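Local coordinates for protein GCN5-related N-acetyltransferase (Ralstonia eutropha JMP134, PDB 2Q0Y) that probably transfers acyl groups, such as acetyl, to a substrate not yet identified, as members of the GCN5-related N-acetyltransferase family do, at residues A[15-25]-A[91-100]. Numbering follows the deposited sequence. Where two conformers were deposited one is given.
With ZN (zinc ion), chain B; FMT (formic acid), chain G.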
ATOM      1  N   VAL A  15      20.075  -7.306  -3.345  1.00 11.80           N
ATOM      2  CA  VAL A  15      18.679  -7.036  -3.044  1.00 11.16           C
ATOM      3  C   VAL A  15      17.763  -8.072  -3.690  1.00 12.64           C
ATOM      4  O   VAL A  15      16.822  -8.564  -3.052  1.00 10.43           O
ATOM      5  CB  VAL A  15      18.256  -5.613  -3.455  1.00 11.80           C
ATOM      6  CG1 VAL A  15      16.762  -5.401  -3.188  1.00 11.69           C
ATOM      7  CG2 VAL A  15      19.063  -4.559  -2.693  1.00 13.98           C
ATOM      8  N   CYS A  16      18.035  -8.436  -4.946  1.00 11.84           N
ATOM      9  CA  CYS A  16      17.243  -9.463  -5.624  1.00  9.74           C
ATOM     10  C   CYS A  16      17.325 -10.809  -4.923  1.00  9.96           C
ATOM     11  O   CYS A  16      16.335 -11.517  -4.837  1.00 11.54           O
ATOM     12  CB  CYS A  16      17.689  -9.620  -7.074  1.00 11.17           C
ATOM     13  SG  CYS A  16      17.424  -8.124  -8.073  1.00 12.67           S
ATOM     14  N   ARG A  17      18.512 -11.153  -4.431  1.00 11.40           N
ATOM     15  CA  ARG A  17      18.712 -12.403  -3.676  1.00 13.21           C
ATOM     16  C   ARG A  17      17.934 -12.391  -2.371  1.00 11.16           C
ATOM     17  O   ARG A  17      17.319 -13.407  -1.994  1.00 10.14           O
ATOM     18  CB  ARG A  17      20.201 -12.638  -3.369  1.00 13.19           C
ATOM     19  CG  ARG A  17      21.003 -13.263  -4.489  1.00 21.83           C
ATOM     20  CD  ARG A  17      22.528 -13.362  -4.134  1.00 24.26           C
ATOM     21  NE  ARG A  17      22.819 -14.300  -3.045  1.00 36.03           N
ATOM     22  CZ  ARG A  17      23.359 -15.509  -3.218  1.00 38.60           C
ATOM     23  N   HIS A  18      17.983 -11.258  -1.670  1.00  9.72           N
ATOM     24  CA  HIS A  18      17.254 -11.092  -0.417  1.00 10.74           C
ATOM     25  C   HIS A  18      15.740 -11.240  -0.602  1.00 11.67           C
ATOM     26  O   HIS A  18      15.066 -11.940   0.154  1.00 11.94           O
ATOM     27  CB  HIS A  18      17.553  -9.727   0.208  1.00 11.80           C
ATOM     28  CG  HIS A  18      18.905  -9.627   0.842  1.00 11.47           C
ATOM     29  ND1 HIS A  18      19.380  -8.446   1.363  1.00 12.53           N
ATOM     30  CD2 HIS A  18      19.876 -10.552   1.043  1.00 14.05           C
ATOM     31  CE1 HIS A  18      20.584  -8.649   1.866  1.00 10.19           C
ATOM     32  NE2 HIS A  18      20.909  -9.918   1.687  1.00 13.11           N
ATOM     33  N   ARG A  19      15.214 -10.567  -1.616  1.00 13.05           N
ATOM     34  CA  ARG A  19      13.798 -10.645  -1.910  1.00 12.40           C
ATOM     35  C   ARG A  19      13.372 -12.085  -2.163  1.00 11.76           C
ATOM     36  O   ARG A  19      12.385 -12.544  -1.601  1.00 12.63           O
ATOM     37  CB  ARG A  19      13.450  -9.761  -3.105  1.00 10.48           C
ATOM     38  CG  ARG A  19      11.960  -9.669  -3.420  1.00 12.57           C
ATOM     39  CD  ARG A  19      11.676  -8.556  -4.388  1.00 12.81           C
ATOM     40  NE  ARG A  19      10.251  -8.343  -4.648  1.00  9.27           N
ATOM     41  CZ  ARG A  19       9.422  -7.658  -3.865  1.00 14.34           C
ATOM     42  NH1 ARG A  19       9.831  -7.161  -2.705  1.00 13.70           N
ATOM     43  NH2 ARG A  19       8.161  -7.517  -4.209  1.00 12.48           N
ATOM     44  N   GLU A  20      14.094 -12.797  -3.023  1.00  9.55           N
ATOM     45  CA  GLU A  20      13.745 -14.178  -3.351  0.50 11.00           C
ATOM     46  C   GLU A  20      13.810 -15.068  -2.107  1.00 10.56           C
ATOM     47  O   GLU A  20      12.885 -15.862  -1.840  1.00 11.78           O
ATOM     48  CB  GLU A  20      14.685 -14.697  -4.440  0.50  9.64           C
ATOM     49  CG  GLU A  20      14.421 -16.111  -4.926  0.50 13.21           C
ATOM     50  CD  GLU A  20      15.200 -16.439  -6.193  0.50 15.82           C
ATOM     51  OE1 GLU A  20      15.106 -15.677  -7.189  0.50 17.65           O
ATOM     52  OE2 GLU A  20      15.900 -17.468  -6.198  0.50 24.84           O
ATOM     53  N   ALA A  21      14.899 -14.936  -1.347  1.00 11.41           N
ATOM     54  CA  ALA A  21      15.103 -15.787  -0.153  1.00 11.34           C
ATOM     55  C   ALA A  21      14.007 -15.544   0.899  1.00 11.25           C
ATOM     56  O   ALA A  21      13.467 -16.494   1.467  1.00 11.09           O
ATOM     57  CB  ALA A  21      16.502 -15.572   0.455  1.00 15.31           C
HETATM   58  N   MSE A  22      13.691 -14.273   1.137  1.00 10.21           N
HETATM   59  CA  MSE A  22      12.629 -13.866   2.067  1.00 11.82           C
HETATM   60  C   MSE A  22      11.283 -14.495   1.692  1.00 12.40           C
HETATM   61  O   MSE A  22      10.607 -15.097   2.524  1.00 10.96           O
HETATM   62  CB  MSE A  22      12.523 -12.336   2.095  1.00 11.83           C
HETATM   63  CG  MSE A  22      11.382 -11.774   2.912  1.00 16.42           C
HETATM   64 SE   MSE A  22      11.042  -9.900   2.557  0.75 20.19          SE
HETATM   65  CE  MSE A  22      10.223 -10.083   0.784  1.00 15.38           C
ATOM     66  N   PHE A  23      10.895 -14.363   0.427  1.00 13.27           N
ATOM     67  CA  PHE A  23       9.631 -14.951  -0.028  1.00 11.76           C
ATOM     68  C   PHE A  23       9.648 -16.475  -0.067  1.00 12.39           C
ATOM     69  O   PHE A  23       8.636 -17.116   0.236  1.00 13.14           O
ATOM     70  CB  PHE A  23       9.252 -14.400  -1.408  1.00 12.37           C
ATOM     71  CG  PHE A  23       8.649 -13.013  -1.392  1.00 10.58           C
ATOM     72  CD1 PHE A  23       7.563 -12.713  -0.571  1.00 12.87           C
ATOM     73  CD2 PHE A  23       9.135 -12.025  -2.237  1.00 13.19           C
ATOM     74  CE1 PHE A  23       6.982 -11.465  -0.592  1.00 16.35           C
ATOM     75  CE2 PHE A  23       8.564 -10.767  -2.250  1.00 11.99           C
ATOM     76  CZ  PHE A  23       7.485 -10.492  -1.427  1.00 11.77           C
ATOM     77  N   ARG A  24      10.767 -17.079  -0.449  1.00 12.03           N
ATOM     78  CA  ARG A  24      10.852 -18.534  -0.501  1.00 13.76           C
ATOM     79  C   ARG A  24      10.683 -19.087   0.897  1.00 13.44           C
ATOM     80  O   ARG A  24       9.926 -20.033   1.123  1.00 11.81           O
ATOM     81  CB  ARG A  24      12.194 -18.977  -1.071  1.00 13.59           C
ATOM     82  CG  ARG A  24      12.390 -20.476  -1.147  1.00 18.10           C
ATOM     83  CD  ARG A  24      13.724 -20.821  -1.807  1.00 21.59           C
ATOM     84  NE  ARG A  24      14.847 -20.180  -1.114  1.00 36.80           N
ATOM     85  CZ  ARG A  24      15.969 -19.745  -1.695  1.00 44.71           C
ATOM     86  NH1 ARG A  24      16.172 -19.892  -3.007  1.00 53.58           N
ATOM     87  NH2 ARG A  24      16.908 -19.160  -0.953  1.00 42.00           N
ATOM     88  N   GLU A  25      11.377 -18.478   1.851  1.00 11.80           N
ATOM     89  CA  GLU A  25      11.329 -18.950   3.236  0.50 12.12           C
ATOM     90  C   GLU A  25       9.936 -18.732   3.838  1.00 12.90           C
ATOM     91  O   GLU A  25       9.518 -19.479   4.729  1.00 13.30           O
ATOM     92  CB  GLU A  25      12.446 -18.304   4.079  0.50 12.21           C
ATOM     93  CG  GLU A  25      13.836 -18.927   3.831  0.50 10.40           C
ATOM     94  CD  GLU A  25      15.003 -18.121   4.427  0.50 11.59           C
ATOM     95  OE1 GLU A  25      14.746 -17.361   5.373  0.50 11.12           O
ATOM     96  OE2 GLU A  25      16.165 -18.259   3.961  0.50  3.29           O
ATOM     97  N   LEU A  91      10.528  -2.811   2.975  1.00 11.63           N
ATOM     98  CA  LEU A  91      10.453  -4.064   2.245  1.00 11.55           C
ATOM     99  C   LEU A  91      11.803  -4.770   2.179  1.00 10.80           C
ATOM    100  O   LEU A  91      12.860  -4.169   2.439  1.00  9.89           O
ATOM    101  CB  LEU A  91       9.899  -3.857   0.823  1.00 11.05           C
ATOM    102  CG  LEU A  91      10.756  -3.135  -0.211  1.00 10.16           C
ATOM    103  CD1 LEU A  91      10.213  -3.335  -1.619  1.00 12.74           C
ATOM    104  CD2 LEU A  91      10.930  -1.648   0.094  1.00 10.89           C
ATOM    105  N   ASN A  92      11.749  -6.057   1.830  1.00 10.66           N
ATOM    106  CA  ASN A  92      12.938  -6.870   1.592  1.00 11.23           C
ATOM    107  C   ASN A  92      13.904  -7.008   2.766  1.00 11.03           C
ATOM    108  O   ASN A  92      15.102  -7.184   2.562  1.00 12.46           O
ATOM    109  CB  ASN A  92      13.715  -6.364   0.365  1.00 11.08           C
ATOM    110  CG  ASN A  92      12.938  -6.496  -0.916  1.00 12.41           C
ATOM    111  OD1 ASN A  92      12.102  -7.387  -1.055  1.00 13.45           O
ATOM    112  ND2 ASN A  92      13.205  -5.605  -1.864  1.00 11.71           N
ATOM    113  N   LEU A  93      13.388  -6.989   3.995  1.00 11.23           N
ATOM    114  CA  LEU A  93      14.213  -7.329   5.158  1.00 11.02           C
ATOM    115  C   LEU A  93      14.552  -8.811   5.110  1.00 11.11           C
ATOM    116  O   LEU A  93      13.655  -9.672   5.150  1.00 11.66           O
ATOM    117  CB  LEU A  93      13.492  -7.008   6.470  1.00 10.40           C
ATOM    118  CG  LEU A  93      14.262  -7.433   7.744  1.00 10.53           C
ATOM    119  CD1 LEU A  93      15.629  -6.777   7.828  1.00 13.50           C
ATOM    120  CD2 LEU A  93      13.474  -7.130   8.991  1.00 13.49           C
ATOM    121  N   TYR A  94      15.846  -9.100   5.026  1.00 11.50           N
ATOM    122  CA  TYR A  94      16.338 -10.471   5.016  1.00  9.89           C
ATOM    123  C   TYR A  94      17.581 -10.539   5.877  1.00  9.76           C
ATOM    124  O   TYR A  94      18.480  -9.694   5.750  1.00  9.21           O
ATOM    125  CB  TYR A  94      16.660 -10.973   3.615  1.00 10.10           C
ATOM    126  CG  TYR A  94      17.032 -12.446   3.623  1.00  9.86           C
ATOM    127  CD1 TYR A  94      16.049 -13.431   3.812  1.00  8.54           C
ATOM    128  CD2 TYR A  94      18.355 -12.858   3.497  1.00 12.20           C
ATOM    129  CE1 TYR A  94      16.383 -14.774   3.839  1.00  9.69           C
ATOM    130  CE2 TYR A  94      18.705 -14.193   3.538  1.00 11.86           C
ATOM    131  CZ  TYR A  94      17.711 -15.160   3.711  1.00  8.51           C
ATOM    132  OH  TYR A  94      18.067 -16.484   3.743  1.00  9.99           O
ATOM    133  N   VAL A  95      17.632 -11.553   6.738  1.00 10.06           N
ATOM    134  CA  VAL A  95      18.814 -11.814   7.555  1.00  7.87           C
ATOM    135  C   VAL A  95      19.321 -13.238   7.310  1.00  8.56           C
ATOM    136  O   VAL A  95      18.559 -14.206   7.387  1.00  7.99           O
ATOM    137  CB  VAL A  95      18.523 -11.609   9.070  1.00  8.84           C
ATOM    138  CG1 VAL A  95      19.773 -11.838   9.891  1.00 10.35           C
ATOM    139  CG2 VAL A  95      17.970 -10.227   9.364  1.00  9.67           C
ATOM    140  N   ASP A  96      20.617 -13.375   7.039  1.00  8.32           N
ATOM    141  CA  ASP A  96      21.246 -14.691   6.862  1.00  9.42           C
ATOM    142  C   ASP A  96      20.794 -15.650   7.970  1.00  8.40           C
ATOM    143  O   ASP A  96      20.853 -15.303   9.134  1.00 10.45           O
ATOM    144  CB  ASP A  96      22.771 -14.579   6.900  1.00 10.35           C
ATOM    145  CG  ASP A  96      23.459 -15.927   6.856  1.00 16.25           C
ATOM    146  OD1 ASP A  96      23.465 -16.540   5.779  1.00 11.26           O
ATOM    147  OD2 ASP A  96      23.998 -16.382   7.890  1.00 15.83           O
ATOM    148  N   PRO A  97      20.338 -16.862   7.604  1.00  9.25           N
ATOM    149  CA  PRO A  97      19.833 -17.826   8.555  1.00  8.58           C
ATOM    150  C   PRO A  97      20.754 -18.207   9.709  1.00 10.24           C
ATOM    151  O   PRO A  97      20.268 -18.645  10.757  1.00 13.73           O
ATOM    152  CB  PRO A  97      19.561 -19.054   7.677  1.00 10.00           C
ATOM    153  CG  PRO A  97      19.290 -18.539   6.376  1.00 11.88           C
ATOM    154  CD  PRO A  97      20.156 -17.333   6.223  1.00  9.47           C
ATOM    155  N   SER A  98      22.064 -18.094   9.516  1.00  7.19           N
ATOM    156  CA  SER A  98      23.017 -18.388  10.576  1.00  7.45           C
ATOM    157  C   SER A  98      23.352 -17.214  11.474  1.00  8.73           C
ATOM    158  O   SER A  98      24.200 -17.354  12.355  1.00  9.36           O
ATOM    159  CB  SER A  98      24.286 -18.952   9.975  1.00  9.49           C
ATOM    160  OG  SER A  98      23.957 -20.169   9.333  1.00 10.46           O
ATOM    161  N   HIS A  99      22.676 -16.088  11.279  1.00  7.84           N
ATOM    162  CA  HIS A  99      22.936 -14.872  12.029  1.00  8.21           C
ATOM    163  C   HIS A  99      21.665 -14.235  12.569  1.00  8.53           C
ATOM    164  O   HIS A  99      21.577 -13.002  12.669  1.00  9.81           O
ATOM    165  CB  HIS A  99      23.733 -13.893  11.153  1.00  6.85           C
ATOM    166  CG  HIS A  99      25.142 -14.336  10.928  1.00  6.60           C
ATOM    167  ND1 HIS A  99      25.486 -15.214   9.924  1.00  7.48           N
ATOM    168  CD2 HIS A  99      26.283 -14.066  11.600  1.00  9.69           C
ATOM    169  CE1 HIS A  99      26.787 -15.449   9.979  1.00  9.98           C
ATOM    170  NE2 HIS A  99      27.295 -14.774  10.993  1.00  8.33           N
ATOM    171  N   ARG A 100      20.701 -15.077  12.954  1.00  9.78           N
ATOM    172  CA  ARG A 100      19.410 -14.583  13.425  1.00 12.82           C
ATOM    173  C   ARG A 100      19.243 -14.426  14.941  1.00 14.81           C
ATOM    174  O   ARG A 100      18.175 -14.015  15.412  1.00 15.39           O
ATOM    175  CB  ARG A 100      18.295 -15.435  12.836  1.00 13.33           C
ATOM    176  CG  ARG A 100      18.146 -15.119  11.378  1.00 14.96           C
ATOM    177  CD  ARG A 100      17.093 -15.923  10.716  1.00 14.64           C
ATOM    178  NE  ARG A 100      17.088 -15.636   9.292  1.00 13.84           N
ATOM    179  CZ  ARG A 100      16.410 -16.359   8.414  1.00 18.07           C
ATOM    180  NH1 ARG A 100      15.637 -17.350   8.837  1.00 16.25           N
ATOM    181  NH2 ARG A 100      16.498 -16.093   7.131  1.00 12.38           N
TER
HETATM  182 ZN    ZN B 153      29.194 -14.581  11.561  1.00 17.96          ZN
HETATM  183  C   FMT G 158       7.313  -5.742  -1.449  1.00 22.00           C
HETATM  184  O1  FMT G 158       6.476  -5.610  -2.298  1.00 22.39           O
HETATM  185  O2  FMT G 158       7.434  -6.798  -0.879  1.00 31.35           O
HETATM  186  O   HOH W   1      17.407  -6.332   1.259  1.00 12.98           O
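Tyr94 lays its ring along helix 15-25 where that helix crosses strand 91-95 of the GNAT fold at 80°, the short axes 7.6 Å apart. Its CG stands anti to the backbone N (chi1 -174°), which carries the ring toward the C-terminal end of the helix: CB rests against His18 CB, while CE1 and CZ meet the methyl of Ala21. That methyl sits over one ring face, CB 3.8 Å from the centroid of Tyr94, a CH-pi contact for which a small residue leaves room. The His18 ring lies obliquely to that of Tyr94, and a water in the plane of the His18 ring links His18 ND1 to Asn92 O.

Beyond the ring, Glu25 serves two partners. Its OE2 accepts from Tyr94 OH at 2.6 Å, on the syn side but somewhat out of the carboxylate plane, and its OE1 offers a syn lone pair to Arg100 NH2, 2.8 Å away in a salt bridge. Arg100 is itself steadied side-on, NE and NH2 both gripping Val95 O. The loop after the strand, which holds Arg100, also carries His99, whose NE2 binds the zinc ion together with Glu60.

Toward the start of the strand segment, Met22, present as selenomethionine, bends its flexible chain against the strand, SE 3.7 Å from Asn92 CA. Asn92 has a left-handed backbone conformation, which asparagine tolerates better than most residues, and its buried amide both donates and accepts: ND2 bonds to Tyr53 OH, OD1 accepts from Arg19. The extended Arg19 turns its guanidinium 80° from the amide plane, yet Asn92 OD1 lies close to the guanidinium plane, and Arg19 NH1 meets it at 2.8 Å in a moderately bent bond.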